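Local coordinates for protein pyrrolysyl-tRNA synthetase (Desulfitobacterium hafniense, PDB 3DSQ) that probably charges its cognate tRNA with pyrrolysine in an ATP-dependent reaction, as a homodimeric class II aminoacyl-tRNA synthetase, at residues Thr182-Arg187 / Met235-Leu240. Sequence-based numbering, arbitrary orientation.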
ATOM      1  N   THR B 182     -11.008  22.828  12.540  1.00 38.97           N
ATOM      2  CA  THR B 182     -10.026  23.411  13.446  1.00 40.14           C
ATOM      3  C   THR B 182     -10.369  24.880  13.691  1.00 39.74           C
ATOM      4  O   THR B 182     -10.698  25.604  12.753  1.00 40.51           O
ATOM      5  CB  THR B 182      -8.605  23.345  12.834  1.00 39.95           C
ATOM      6  OG1 THR B 182      -8.321  22.003  12.428  1.00 38.83           O
ATOM      7  CG2 THR B 182      -7.563  23.793  13.848  1.00 40.01           C
ATOM      8  N   PRO B 183     -10.315  25.335  14.956  1.00 40.69           N
ATOM      9  CA  PRO B 183     -10.624  26.742  15.253  1.00 40.39           C
ATOM     10  C   PRO B 183      -9.552  27.582  14.564  1.00 39.87           C
ATOM     11  O   PRO B 183      -8.365  27.317  14.745  1.00 40.42           O
ATOM     12  CB  PRO B 183     -10.494  26.814  16.778  1.00 40.85           C
ATOM     13  CG  PRO B 183     -10.727  25.394  17.230  1.00 39.94           C
ATOM     14  CD  PRO B 183     -10.000  24.591  16.188  1.00 40.81           C
ATOM     15  N   LEU B 184      -9.955  28.574  13.772  1.00 39.74           N
ATOM     16  CA  LEU B 184      -8.993  29.422  13.061  1.00 38.98           C
ATOM     17  C   LEU B 184      -7.747  29.771  13.871  1.00 39.63           C
ATOM     18  O   LEU B 184      -6.616  29.543  13.430  1.00 40.08           O
ATOM     19  CB  LEU B 184      -9.652  30.726  12.609  1.00 37.97           C
ATOM     20  CG  LEU B 184     -10.663  30.685  11.458  1.00 37.72           C
ATOM     21  CD1 LEU B 184     -11.235  32.081  11.248  1.00 35.48           C
ATOM     22  CD2 LEU B 184      -9.996  30.187  10.193  1.00 34.96           C
ATOM     23  N   GLU B 185      -7.965  30.320  15.060  1.00 40.79           N
ATOM     24  CA  GLU B 185      -6.879  30.741  15.938  1.00 41.44           C
ATOM     25  C   GLU B 185      -5.951  29.623  16.392  1.00 40.94           C
ATOM     26  O   GLU B 185      -4.876  29.896  16.924  1.00 39.64           O
ATOM     27  CB  GLU B 185      -7.452  31.443  17.166  1.00 43.03           C
ATOM     28  CG  GLU B 185      -8.184  30.519  18.110  1.00 45.89           C
ATOM     29  CD  GLU B 185      -9.573  31.017  18.442  1.00 48.70           C
ATOM     30  OE1 GLU B 185      -9.695  32.165  18.930  1.00 51.72           O
ATOM     31  OE2 GLU B 185     -10.541  30.260  18.215  1.00 47.41           O
ATOM     32  N   GLU B 186      -6.353  28.371  16.187  1.00 40.88           N
ATOM     33  CA  GLU B 186      -5.514  27.246  16.599  1.00 41.18           C
ATOM     34  C   GLU B 186      -4.881  26.477  15.440  1.00 40.60           C
ATOM     35  O   GLU B 186      -4.139  25.523  15.661  1.00 42.30           O
ATOM     36  CB  GLU B 186      -6.320  26.280  17.473  1.00 41.15           C
ATOM     37  CG  GLU B 186      -6.921  26.937  18.707  1.00 43.02           C
ATOM     38  CD  GLU B 186      -7.680  25.964  19.589  1.00 43.82           C
ATOM     39  OE1 GLU B 186      -8.398  26.439  20.495  1.00 47.50           O
ATOM     40  OE2 GLU B 186      -7.562  24.734  19.386  1.00 43.10           O
ATOM     41  N   ARG B 187      -5.157  26.896  14.211  1.00 39.44           N
ATOM     42  CA  ARG B 187      -4.617  26.216  13.036  1.00 38.78           C
ATOM     43  C   ARG B 187      -3.106  26.007  13.074  1.00 39.50           C
ATOM     44  O   ARG B 187      -2.629  24.875  12.960  1.00 38.45           O
ATOM     45  CB  ARG B 187      -5.006  26.972  11.768  1.00 37.30           C
ATOM     46  CG  ARG B 187      -6.496  26.912  11.466  1.00 37.27           C
ATOM     47  CD  ARG B 187      -6.840  27.699  10.215  1.00 36.37           C
ATOM     48  NE  ARG B 187      -6.518  29.114  10.367  1.00 35.66           N
ATOM     49  CZ  ARG B 187      -6.653  30.019   9.405  1.00 36.92           C
ATOM     50  NH1 ARG B 187      -7.110  29.664   8.211  1.00 35.99           N
ATOM     51  NH2 ARG B 187      -6.326  31.283   9.636  1.00 36.81           N
ATOM     52  N   MET B 235      -3.531  24.938   4.892  1.00 39.11           N
ATOM     53  CA  MET B 235      -4.527  25.474   5.807  1.00 38.21           C
ATOM     54  C   MET B 235      -5.801  25.973   5.120  1.00 37.67           C
ATOM     55  O   MET B 235      -5.749  26.536   4.030  1.00 38.66           O
ATOM     56  CB  MET B 235      -3.858  26.626   6.557  1.00 40.37           C
ATOM     57  CG  MET B 235      -4.574  27.195   7.747  1.00 41.73           C
ATOM     58  SD  MET B 235      -3.551  28.527   8.434  1.00 41.70           S
ATOM     59  CE  MET B 235      -2.305  27.576   9.317  1.00 38.97           C
ATOM     60  N   GLY B 236      -6.941  25.767   5.772  1.00 37.10           N
ATOM     61  CA  GLY B 236      -8.208  26.235   5.236  1.00 38.11           C
ATOM     62  C   GLY B 236      -8.825  27.268   6.173  1.00 37.97           C
ATOM     63  O   GLY B 236      -8.497  27.288   7.361  1.00 37.74           O
ATOM     64  N   PRO B 237      -9.734  28.132   5.689  1.00 38.55           N
ATOM     65  CA  PRO B 237     -10.246  28.230   4.317  1.00 38.19           C
ATOM     66  C   PRO B 237      -9.149  28.412   3.280  1.00 37.31           C
ATOM     67  O   PRO B 237      -8.260  29.248   3.432  1.00 34.72           O
ATOM     68  CB  PRO B 237     -11.183  29.432   4.383  1.00 39.45           C
ATOM     69  CG  PRO B 237     -11.670  29.393   5.809  1.00 38.82           C
ATOM     70  CD  PRO B 237     -10.392  29.125   6.557  1.00 38.32           C
ATOM     71  N   HIS B 238      -9.237  27.613   2.224  1.00 39.60           N
ATOM     72  CA  HIS B 238      -8.274  27.624   1.127  1.00 39.93           C
ATOM     73  C   HIS B 238      -9.006  27.976  -0.168  1.00 38.50           C
ATOM     74  O   HIS B 238     -10.227  27.904  -0.233  1.00 38.44           O
ATOM     75  CB  HIS B 238      -7.634  26.230   1.024  1.00 42.52           C
ATOM     76  CG  HIS B 238      -6.546  26.124   0.001  1.00 45.42           C
ATOM     77  ND1 HIS B 238      -6.783  26.221  -1.355  1.00 46.43           N
ATOM     78  CD2 HIS B 238      -5.215  25.919   0.136  1.00 46.45           C
ATOM     79  CE1 HIS B 238      -5.644  26.081  -2.010  1.00 47.30           C
ATOM     80  NE2 HIS B 238      -4.677  25.895  -1.129  1.00 48.68           N
ATOM     81  N   PHE B 239      -8.250  28.350  -1.191  1.00 40.48           N
ATOM     82  CA  PHE B 239      -8.795  28.717  -2.493  1.00 42.56           C
ATOM     83  C   PHE B 239      -9.583  27.587  -3.150  1.00 43.29           C
ATOM     84  O   PHE B 239     -10.587  27.831  -3.816  1.00 42.77           O
ATOM     85  CB  PHE B 239      -7.652  29.153  -3.410  1.00 47.34           C
ATOM     86  CG  PHE B 239      -8.048  29.325  -4.855  1.00 52.41           C
ATOM     87  CD1 PHE B 239      -9.168  30.079  -5.205  1.00 53.78           C
ATOM     88  CD2 PHE B 239      -7.275  28.763  -5.868  1.00 53.50           C
ATOM     89  CE1 PHE B 239      -9.509  30.273  -6.546  1.00 55.32           C
ATOM     90  CE2 PHE B 239      -7.608  28.952  -7.215  1.00 54.97           C
ATOM     91  CZ  PHE B 239      -8.726  29.711  -7.552  1.00 54.83           C
ATOM     92  N   LEU B 240      -9.129  26.352  -2.956  1.00 43.13           N
ATOM     93  CA  LEU B 240      -9.797  25.194  -3.544  1.00 42.77           C
ATOM     94  C   LEU B 240     -11.067  24.761  -2.800  1.00 42.36           C
ATOM     95  O   LEU B 240     -11.908  24.073  -3.369  1.00 41.31           O
ATOM     96  CB  LEU B 240      -8.832  24.004  -3.608  1.00 43.25           C
ATOM     97  CG  LEU B 240      -7.537  24.160  -4.404  1.00 44.32           C
ATOM     98  CD1 LEU B 240      -6.675  22.922  -4.196  1.00 42.82           C
ATOM     99  CD2 LEU B 240      -7.847  24.373  -5.885  1.00 43.05           C
TER
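The guanidinium of Arg-187 lies sandwiched between Met-235 and Leu-184: Met-235 SD sits over the centre of one face, 3.5 Å above the plane, and Leu-184 CD2 over the centre of the other, at 3.4 Å. At its edge, close to the guanidinium plane, lies the carbonyl oxygen of Gly-236, which accepts a hydrogen bond of 2.9 Å from Arg-187 NH1 (N-H...O 154°). Relative to the acceptor, the donor stands well above the carbonyl plane of Gly-236, 55° out of it. A second bond sets the near end of the group: Arg-187 NE donates to Leu-184 O at 3.1 Å, and the same oxygen also accepts a hydrogen bond from the backbone N of Arg-187. The Arg-187 chain bends at chi3 (-62°), which places NE within bonding distance of Leu-184 O.

The side chains of Arg-187 and Met-235 cross at about a right angle. Between these two side chains the closest approach is Met-235 CG to Arg-187 CD, 3.4 Å, while Met-235 CE reaches back to Arg-187 CB. Pro-237, which follows a cis peptide bond, brings its CD within 3.8 Å of Leu-184 CD2, an apolar touch beside the guanidinium.

The contact joins the loop between strand 171-180 and helix 187-201 to strand 228-236 and the residues that follow it, in the class II synthetase core. Gly-236 is also paired through its backbone with Trp-250, and Met-235 packs on His-188 and Leu-191 of the helix. With two N-H groups bonded to carbonyls from different segments, a methyl over one face and a thioether sulfur over the other, these contacts should restrain the position and rotation of the guanidinium; its charge, probably retained, would polarise the Gly-236 carbonyl.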